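Local atomic coordinates of denovo NTF2 (Synthetic construct, PDB entry 6W40), a protein that has no known natural function but was designed from scratch as an NTF2-like fold, to explore diverse pocket structures. Residues A[18-24]-A[68-72]; A[31-37]-A[48-54]; A[78-82]-A[105-109]. All blocks are in the same frame, centred on the assembly; numbering follows the deposited sequence.

Contact 1 of 3, residues A[18-24]-A[68-72]; sequences LFMTGDW and RNIRI
Leu18 meets the strand 68-72 through two isoleucines. Leu18 CB lies 3.5 Å from CD1 of Ile72, and Leu18 CD2 comes within 3.7 Å of CD1 of Ile70. With CG anti to the carbonyl carbon (chi1 -52°), the CD2 branch of the leucine lies against both isoleucine CD1 methyls, beside CB. Ile70 reaches on to the indole, its CD1 3.6 Å from CZ2 of Trp24, so one methyl touches both leucine and tryptophan. Long, branched aliphatic chains suit this buried seam. In the NTF2-like fold the seam joins the end of helix 2-18, and the loop that leaves it, to the curved sheet; Leu58 and Leu62 of helix 51-65 also touch Trp24. Asn69 sits at a classic beta bulge. Its amide, CG anti to the backbone N (chi1 -160°), turns back to the loop, and Asn69 ND2 gives a weak, long hydrogen bond to O of Leu18 at 3.5 Å. OD1 of Asn69 lies near the plane of the Trp24 ring, at its edge, with the amide and ring planes 64° apart. Gly22 CA approaches O of Arg68 to 3.1 Å; a CB at this place would run into that oxygen, which suits glycine.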
loop_
_atom_site.group_PDB
_atom_site.type_symbol
_atom_site.label_atom_id
_atom_site.label_comp_id
_atom_site.label_asym_id
_atom_site.label_seq_id
_atom_site.Cartn_x
_atom_site.Cartn_y
_atom_site.Cartn_z
ATOM N N LEU A 18 0.376 2.053 4.371
ATOM C CA LEU A 18 1.017 0.749 4.477
ATOM C C LEU A 18 2.170 0.556 3.498
ATOM O O LEU A 18 2.678 -0.562 3.373
ATOM C CB LEU A 18 -0.026 -0.353 4.283
ATOM C CG LEU A 18 -1.266 -0.233 5.175
ATOM C CD1 LEU A 18 -2.538 -0.326 4.347
ATOM C CD2 LEU A 18 -1.262 -1.288 6.271
ATOM N N PHE A 19 2.599 1.612 2.807
ATOM C CA PHE A 19 3.721 1.516 1.878
ATOM C C PHE A 19 4.696 2.662 2.103
ATOM O O PHE A 19 5.751 2.470 2.717
ATOM C CB PHE A 19 3.225 1.517 0.429
ATOM C CG PHE A 19 4.326 1.472 -0.602
ATOM C CD1 PHE A 19 4.107 1.972 -1.875
ATOM C CD2 PHE A 19 5.562 0.913 -0.314
ATOM C CE1 PHE A 19 5.101 1.936 -2.830
ATOM C CE2 PHE A 19 6.562 0.877 -1.266
ATOM C CZ PHE A 19 6.329 1.388 -2.526
ATOM N N MET A 20 4.358 3.845 1.586
ATOM C CA MET A 20 5.178 5.042 1.733
ATOM C C MET A 20 5.599 5.222 3.184
ATOM O O MET A 20 4.882 5.855 3.968
ATOM C CB MET A 20 4.413 6.269 1.236
ATOM C CG MET A 20 5.187 7.569 1.319
ATOM S SD MET A 20 4.107 9.002 1.172
ATOM C CE MET A 20 3.043 8.462 -0.164
ATOM N N THR A 21 6.778 4.685 3.525
ATOM C CA THR A 21 7.246 4.458 4.894
ATOM C C THR A 21 6.075 4.237 5.846
ATOM O O THR A 21 5.151 3.481 5.534
ATOM C CB THR A 21 8.148 5.609 5.371
ATOM O OG1 THR A 21 8.421 5.457 6.770
ATOM C CG2 THR A 21 7.526 6.986 5.110
ATOM N N GLY A 22 6.105 4.874 7.011
ATOM C CA GLY A 22 4.923 4.908 7.842
ATOM C C GLY A 22 4.007 6.011 7.366
ATOM O O GLY A 22 2.864 5.764 6.970
ATOM N N ASP A 23 4.530 7.238 7.378
ATOM C CA ASP A 23 3.786 8.436 6.986
ATOM C C ASP A 23 2.447 8.523 7.710
ATOM O O ASP A 23 1.480 9.088 7.194
ATOM C CB ASP A 23 3.586 8.501 5.471
ATOM C CG ASP A 23 3.471 9.925 4.964
ATOM O OD1 ASP A 23 3.688 10.858 5.768
ATOM O OD2 ASP A 23 3.167 10.115 3.769
ATOM N N TRP A 24 2.382 7.954 8.915
ATOM C CA TRP A 24 1.190 8.067 9.741
ATOM C C TRP A 24 1.014 9.467 10.310
ATOM O O TRP A 24 -0.040 9.755 10.888
ATOM C CB TRP A 24 1.237 7.031 10.866
ATOM C CG TRP A 24 1.064 5.628 10.369
ATOM C CD1 TRP A 24 2.026 4.824 9.827
ATOM C CD2 TRP A 24 -0.148 4.865 10.359
ATOM N NE1 TRP A 24 1.488 3.608 9.485
ATOM C CE2 TRP A 24 0.155 3.607 9.802
ATOM C CE3 TRP A 24 -1.459 5.121 10.772
ATOM C CZ2 TRP A 24 -0.806 2.609 9.646
ATOM C CZ3 TRP A 24 -2.410 4.128 10.618
ATOM C CH2 TRP A 24 -2.080 2.889 10.058
ATOM N N ARG A 68 6.594 1.685 13.189
ATOM C CA ARG A 68 7.102 2.304 11.971
ATOM C C ARG A 68 6.198 2.031 10.776
ATOM O O ARG A 68 5.843 2.956 10.043
ATOM C CB ARG A 68 8.523 1.812 11.678
ATOM C CG ARG A 68 9.573 2.346 12.634
ATOM C CD ARG A 68 10.955 1.844 12.257
ATOM N NE ARG A 68 12.000 2.470 13.059
ATOM C CZ ARG A 68 13.292 2.184 12.953
ATOM N NH1 ARG A 68 13.702 1.277 12.077
ATOM N NH2 ARG A 68 14.176 2.802 13.724
ATOM N N ASN A 69 5.816 0.774 10.570
ATOM C CA ASN A 69 4.874 0.404 9.521
ATOM C C ASN A 69 4.173 -0.880 9.954
ATOM O O ASN A 69 4.237 -1.279 11.121
ATOM C CB ASN A 69 5.594 0.264 8.173
ATOM C CG ASN A 69 4.648 0.369 6.991
ATOM O OD1 ASN A 69 3.529 0.866 7.119
ATOM N ND2 ASN A 69 5.093 -0.104 5.833
ATOM N N ILE A 70 3.500 -1.533 9.009
ATOM C CA ILE A 70 2.726 -2.741 9.276
ATOM C C ILE A 70 3.176 -3.813 8.293
ATOM O O ILE A 70 2.925 -3.701 7.087
ATOM C CB ILE A 70 1.216 -2.495 9.157
ATOM C CG1 ILE A 70 0.776 -1.403 10.130
ATOM C CG2 ILE A 70 0.442 -3.781 9.415
ATOM C CD1 ILE A 70 -0.647 -0.956 9.935
ATOM N N ARG A 71 3.838 -4.850 8.805
ATOM C CA ARG A 71 4.199 -6.005 7.988
ATOM C C ARG A 71 2.927 -6.742 7.589
ATOM O O ARG A 71 2.321 -7.439 8.407
ATOM C CB ARG A 71 5.150 -6.922 8.752
ATOM C CG ARG A 71 5.511 -8.195 8.005
ATOM C CD ARG A 71 6.239 -7.887 6.707
ATOM N NE ARG A 71 7.530 -7.247 6.944
ATOM C CZ ARG A 71 8.671 -7.906 7.115
ATOM N NH1 ARG A 71 8.686 -9.232 7.076
ATOM N NH2 ARG A 71 9.798 -7.240 7.324
ATOM N N ILE A 72 2.528 -6.594 6.330
ATOM C CA ILE A 72 1.214 -7.034 5.877
ATOM C C ILE A 72 1.247 -8.520 5.550
ATOM O O ILE A 72 2.153 -8.998 4.857
ATOM C CB ILE A 72 0.764 -6.211 4.661
ATOM C CG1 ILE A 72 0.552 -4.753 5.065
ATOM C CG2 ILE A 72 -0.498 -6.799 4.052
ATOM C CD1 ILE A 72 0.233 -3.847 3.910
#

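Contact 2 of 3, residues A[31-37]-A[48-54]; sequences ADPDVKF and RHGREEV
Phe37 and Arg48 form a hydrogen-bonded antiparallel pair of this hairpin: Arg48 N gives to Phe37 O at 2.8 Å, nearly straight at 168°, and Phe37 N gives to Arg48 O at 3.1 Å. Further along, Gly50 N bonds to Val35 O, and Arg51 N makes a weak bond to Pro33 O. Gly50 has a positive phi, at which a CB would collide with the carbonyl oxygen of His49. Among side-chain polar contacts, Lys36 NZ bonds to ND1 of His49 at 3.1 Å, approaching 31° out of the imidazole plane; the bend at chi4 (-58°) turns the ammonium back to the ring. Asp32 OD1 takes the N-H of Asp34 in an Asx turn, within the type I turn that carries the chain round its corner. Among apolar contacts, Val54 CG2 lies 3.5 Å from CB of Phe37 and 3.8 Å from CG1 of Val35, small branched groups filling the space between helix and strand. Arg51 packs with its CG 3.7 Å from CB of Ala31, sets one guanidinium face over O of Ala31, and meets CG of Pro33 at its edge. With an alanine in its place, Ala31 CB would probably lose its aliphatic neighbour, and the Ala31 carbonyl and the Pro33 ring the guanidinium that lies against them. Gly50 is the N-cap of helix 51-65, so the hairpin 35-41/44-49 passes directly into a helix packed on its own strands, as in the NTF2-like fold, where helices pack on a curved sheet.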
loop_
_atom_site.group_PDB
_atom_site.type_symbol
_atom_site.label_atom_id
_atom_site.label_comp_id
_atom_site.label_asym_id
_atom_site.label_seq_id
_atom_site.Cartn_x
_atom_site.Cartn_y
_atom_site.Cartn_z
ATOM N N ALA A 31 -7.873 12.204 6.935
ATOM C CA ALA A 31 -8.961 11.832 7.827
ATOM C C ALA A 31 -10.160 12.748 7.616
ATOM O O ALA A 31 -10.011 13.972 7.531
ATOM C CB ALA A 31 -8.501 11.889 9.284
ATOM N N ASP A 32 -11.345 12.147 7.524
ATOM C CA ASP A 32 -12.579 12.913 7.506
ATOM C C ASP A 32 -12.700 13.709 8.805
ATOM O O ASP A 32 -12.274 13.244 9.866
ATOM C CB ASP A 32 -13.778 11.976 7.333
ATOM C CG ASP A 32 -15.105 12.715 7.242
ATOM O OD1 ASP A 32 -15.569 13.256 8.267
ATOM O OD2 ASP A 32 -15.689 12.754 6.138
ATOM N N PRO A 33 -13.251 14.925 8.746
ATOM C CA PRO A 33 -13.455 15.698 9.984
ATOM C C PRO A 33 -14.230 14.944 11.054
ATOM O O PRO A 33 -14.018 15.180 12.250
ATOM C CB PRO A 33 -14.225 16.931 9.494
ATOM C CG PRO A 33 -13.802 17.090 8.072
ATOM C CD PRO A 33 -13.598 15.698 7.542
ATOM N N ASP A 34 -15.119 14.038 10.656
ATOM C CA ASP A 34 -15.902 13.223 11.576
ATOM C C ASP A 34 -15.451 11.766 11.546
ATOM O O ASP A 34 -16.267 10.846 11.602
ATOM C CB ASP A 34 -17.389 13.325 11.250
ATOM C CG ASP A 34 -17.910 14.745 11.333
ATOM O OD1 ASP A 34 -17.531 15.464 12.280
ATOM O OD2 ASP A 34 -18.697 15.143 10.451
ATOM N N VAL A 35 -14.139 11.544 11.452
ATOM C CA VAL A 35 -13.607 10.188 11.405
ATOM C C VAL A 35 -13.860 9.489 12.736
ATOM O O VAL A 35 -13.755 10.095 13.811
ATOM C CB VAL A 35 -12.109 10.213 11.055
ATOM C CG1 VAL A 35 -11.331 11.040 12.073
ATOM C CG2 VAL A 35 -11.549 8.801 10.964
ATOM N N LYS A 36 -14.222 8.210 12.667
ATOM C CA LYS A 36 -14.405 7.384 13.849
ATOM C C LYS A 36 -13.217 6.449 14.024
ATOM O O LYS A 36 -12.600 6.007 13.052
ATOM C CB LYS A 36 -15.694 6.565 13.763
ATOM C CG LYS A 36 -16.954 7.357 14.039
ATOM C CD LYS A 36 -18.160 6.441 14.136
ATOM C CE LYS A 36 -19.373 7.197 14.641
ATOM N NZ LYS A 36 -19.112 7.812 15.971
ATOM N N PHE A 37 -12.908 6.142 15.282
ATOM C CA PHE A 37 -11.759 5.314 15.626
ATOM C C PHE A 37 -12.129 4.451 16.819
ATOM O O PHE A 37 -12.509 4.977 17.870
ATOM C CB PHE A 37 -10.539 6.180 15.951
ATOM C CG PHE A 37 -9.267 5.403 16.131
ATOM C CD1 PHE A 37 -9.052 4.221 15.441
ATOM C CD2 PHE A 37 -8.283 5.858 16.993
ATOM C CE1 PHE A 37 -7.878 3.510 15.607
ATOM C CE2 PHE A 37 -7.108 5.151 17.165
ATOM C CZ PHE A 37 -6.905 3.977 16.469
ATOM N N ARG A 48 -13.292 6.840 19.785
ATOM C CA ARG A 48 -13.065 8.270 19.633
ATOM C C ARG A 48 -13.783 8.769 18.389
ATOM O O ARG A 48 -14.012 8.013 17.440
ATOM C CB ARG A 48 -11.566 8.605 19.532
ATOM C CG ARG A 48 -10.665 7.771 20.432
ATOM C CD ARG A 48 -10.972 7.973 21.911
ATOM N NE ARG A 48 -10.278 9.120 22.483
ATOM C CZ ARG A 48 -10.118 9.312 23.789
ATOM N NH1 ARG A 48 -10.600 8.426 24.652
ATOM N NH2 ARG A 48 -9.473 10.382 24.232
ATOM N N HIS A 49 -14.134 10.054 18.402
ATOM C CA HIS A 49 -14.795 10.696 17.275
ATOM C C HIS A 49 -14.227 12.094 17.079
ATOM O O HIS A 49 -13.860 12.773 18.044
ATOM C CB HIS A 49 -16.312 10.769 17.474
ATOM C CG HIS A 49 -17.052 11.283 16.280
ATOM N ND1 HIS A 49 -17.628 10.449 15.346
ATOM C CD2 HIS A 49 -17.302 12.546 15.861
ATOM C CE1 HIS A 49 -18.208 11.176 14.407
ATOM N NE2 HIS A 49 -18.025 12.451 14.696
ATOM N N GLY A 50 -14.170 12.521 15.816
ATOM C CA GLY A 50 -13.580 13.800 15.474
ATOM C C GLY A 50 -12.130 13.655 15.053
ATOM O O GLY A 50 -11.415 12.804 15.587
ATOM N N ARG A 51 -11.675 14.479 14.103
ATOM C CA ARG A 51 -10.329 14.297 13.560
ATOM C C ARG A 51 -9.262 14.505 14.629
ATOM O O ARG A 51 -8.253 13.793 14.651
ATOM C CB ARG A 51 -10.097 15.245 12.384
ATOM C CG ARG A 51 -8.903 14.866 11.520
ATOM C CD ARG A 51 -8.413 16.041 10.682
ATOM N NE ARG A 51 -9.457 16.606 9.828
ATOM C CZ ARG A 51 -9.217 17.412 8.796
ATOM N NH1 ARG A 51 -7.970 17.736 8.488
ATOM N NH2 ARG A 51 -10.222 17.884 8.068
ATOM N N GLU A 52 -9.468 15.474 15.526
ATOM C CA GLU A 52 -8.452 15.780 16.528
ATOM C C GLU A 52 -8.405 14.727 17.629
ATOM O O GLU A 52 -7.318 14.361 18.091
ATOM C CB GLU A 52 -8.696 17.168 17.121
ATOM C CG GLU A 52 -8.699 18.289 16.091
ATOM C CD GLU A 52 -7.396 18.384 15.319
ATOM O OE1 GLU A 52 -6.339 18.016 15.873
ATOM O OE2 GLU A 52 -7.430 18.827 14.151
ATOM N N GLU A 53 -9.567 14.233 18.065
ATOM C CA GLU A 53 -9.587 13.165 19.059
ATOM C C GLU A 53 -8.965 11.887 18.512
ATOM O O GLU A 53 -8.267 11.166 19.236
ATOM C CB GLU A 53 -11.022 12.900 19.517
ATOM C CG GLU A 53 -11.566 13.890 20.532
ATOM C CD GLU A 53 -11.233 13.504 21.962
ATOM O OE1 GLU A 53 -10.068 13.139 22.232
ATOM O OE2 GLU A 53 -12.141 13.557 22.817
ATOM N N VAL A 54 -9.205 11.591 17.234
ATOM C CA VAL A 54 -8.710 10.351 16.647
ATOM C C VAL A 54 -7.198 10.411 16.463
ATOM O O VAL A 54 -6.477 9.469 16.812
ATOM C CB VAL A 54 -9.431 10.066 15.317
ATOM C CG1 VAL A 54 -8.720 8.967 14.547
ATOM C CG2 VAL A 54 -10.883 9.687 15.576
#

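Contact 3 of 3, residues A[78-82]-A[105-109]; sequences IGDKL and VIVVD
The carbonyl oxygen of Val105 receives the N-H of Leu82 at 2.6 Å, in the carbonyl plane and nearly straight at 175°, while CA of Lys81 adds a CA-H...O contact to the same oxygen at 3.4 Å. Leu82 O accepts from Val105 N in return, on a lone pair, which completes the hydrogen-bonded antiparallel pair. Two residues along, beyond the non-hydrogen-bonded pair of Lys81 and Ile106, Asp80 O takes the N-H of Val107 at 2.9 Å and a CA-H...O contact from Ile106. On the face of Leu82 and Val105 the two side chains run alongside each other in the same direction, with CD2 of Leu82 3.9 Å from CG2 of Val105. Leu82 also touches Ile14 and Leu18 of helix 2-18, so this is the side of the sheet that the helix packs on, and apolar residues suit it. On the other face the longer Lys81 leads its amine away from the partner strand. Asp80 CG lies between the backbone N and the carbonyl carbon (chi1 63°), which runs the carboxylate alongside Ile106, with OD2 of Asp80 3.9 Å from CG2 of Ile106. The type II' turn from Ile78 to Lys81 has Gly79 at its first corner, where positive phi suits a residue without a side chain. The strands are held together mainly by backbone bonds, while the apolar face of Leu82 and Val105 links the hairpin to helix 2-18.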
loop_
_atom_site.group_PDB
_atom_site.type_symbol
_atom_site.label_atom_id
_atom_site.label_comp_id
_atom_site.label_asym_id
_atom_site.label_seq_id
_atom_site.Cartn_x
_atom_site.Cartn_y
_atom_site.Cartn_z
ATOM N N ILE A 78 -12.885 -4.369 -0.266
ATOM C CA ILE A 78 -14.310 -4.650 -0.384
ATOM C C ILE A 78 -15.059 -3.338 -0.559
ATOM O O ILE A 78 -15.553 -2.758 0.414
ATOM C CB ILE A 78 -14.830 -5.422 0.840
ATOM C CG1 ILE A 78 -13.864 -6.551 1.204
ATOM C CG2 ILE A 78 -16.219 -5.977 0.565
ATOM C CD1 ILE A 78 -14.193 -7.236 2.508
ATOM N N GLY A 79 -15.142 -2.859 -1.797
ATOM C CA GLY A 79 -15.808 -1.604 -2.072
ATOM C C GLY A 79 -15.077 -0.412 -1.488
ATOM O O GLY A 79 -14.055 0.023 -2.027
ATOM N N ASP A 80 -15.592 0.121 -0.379
ATOM C CA ASP A 80 -15.012 1.285 0.279
ATOM C C ASP A 80 -14.300 0.921 1.576
ATOM O O ASP A 80 -14.005 1.804 2.387
ATOM C CB ASP A 80 -16.094 2.333 0.547
ATOM C CG ASP A 80 -17.167 1.838 1.500
ATOM O OD1 ASP A 80 -17.335 0.606 1.622
ATOM O OD2 ASP A 80 -17.846 2.680 2.124
ATOM N N LYS A 81 -14.015 -0.360 1.787
ATOM C CA LYS A 81 -13.438 -0.848 3.031
ATOM C C LYS A 81 -12.105 -1.524 2.751
ATOM O O LYS A 81 -12.007 -2.368 1.855
ATOM C CB LYS A 81 -14.384 -1.829 3.729
ATOM C CG LYS A 81 -13.804 -2.475 4.977
ATOM C CD LYS A 81 -14.723 -3.564 5.512
ATOM C CE LYS A 81 -16.103 -3.014 5.844
ATOM N NZ LYS A 81 -17.041 -4.083 6.293
ATOM N N LEU A 82 -11.087 -1.151 3.519
ATOM C CA LEU A 82 -9.799 -1.826 3.503
ATOM C C LEU A 82 -9.707 -2.740 4.717
ATOM O O LEU A 82 -9.990 -2.313 5.841
ATOM C CB LEU A 82 -8.651 -0.819 3.521
ATOM C CG LEU A 82 -7.296 -1.419 3.903
ATOM C CD1 LEU A 82 -6.697 -2.191 2.737
ATOM C CD2 LEU A 82 -6.337 -0.355 4.420
ATOM N N VAL A 105 -10.197 0.045 7.443
ATOM C CA VAL A 105 -10.234 1.451 7.062
ATOM C C VAL A 105 -11.381 1.647 6.084
ATOM O O VAL A 105 -11.431 0.987 5.039
ATOM C CB VAL A 105 -8.906 1.910 6.442
ATOM C CG1 VAL A 105 -9.012 3.354 5.971
ATOM C CG2 VAL A 105 -7.773 1.744 7.442
ATOM N N ILE A 106 -12.294 2.553 6.420
ATOM C CA ILE A 106 -13.438 2.880 5.577
ATOM C C ILE A 106 -13.179 4.241 4.949
ATOM O O ILE A 106 -12.934 5.225 5.658
ATOM C CB ILE A 106 -14.749 2.880 6.376
ATOM C CG1 ILE A 106 -14.987 1.505 7.003
ATOM C CG2 ILE A 106 -15.915 3.275 5.485
ATOM C CD1 ILE A 106 -16.269 1.410 7.800
ATOM N N VAL A 107 -13.232 4.299 3.622
ATOM C CA VAL A 107 -12.951 5.515 2.869
ATOM C C VAL A 107 -14.261 6.030 2.291
ATOM O O VAL A 107 -14.954 5.309 1.560
ATOM C CB VAL A 107 -11.913 5.269 1.764
ATOM C CG1 VAL A 107 -11.695 6.533 0.949
ATOM C CG2 VAL A 107 -10.605 4.789 2.373
ATOM N N VAL A 108 -14.604 7.272 2.622
ATOM C CA VAL A 108 -15.818 7.920 2.140
ATOM C C VAL A 108 -15.432 9.265 1.544
ATOM O O VAL A 108 -14.865 10.115 2.242
ATOM C CB VAL A 108 -16.862 8.106 3.255
ATOM C CG1 VAL A 108 -18.055 8.893 2.732
ATOM C CG2 VAL A 108 -17.305 6.761 3.801
ATOM N N ASP A 109 -15.737 9.455 0.258
ATOM C CA ASP A 109 -15.483 10.711 -0.450
ATOM C C ASP A 109 -14.010 11.115 -0.353
ATOM O O ASP A 109 -13.668 12.264 -0.066
ATOM C CB ASP A 109 -16.405 11.822 0.063
ATOM C CG ASP A 109 -16.398 13.050 -0.829
ATOM O OD1 ASP A 109 -15.841 14.088 -0.413
ATOM O OD2 ASP A 109 -16.930 12.971 -1.956
#

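Overall arrangement
All three contacts reach one curved sheet, but at different places. Contact 1 joins the end of helix 2-18 and its loop to strand 67-72 by mostly apolar packing with a single weak hydrogen bond from the Asn69 amide; the second subunit also approaches here. It lies nearer the chain's centre (about 9 Å between centres, against 12 Å for the others) and has the larger share of buried residues. Contacts 2 and 3, each in a hairpin, rely on backbone pairing and mix buried apolar side chains with exposed polar ones, contact 2 adding a helix start and a lysine-histidine bond. Contact 1 touches contact 3 through Leu18 CD1 and Leu82 CD2, 3.8 Å apart, whereas contact 2 touches neither.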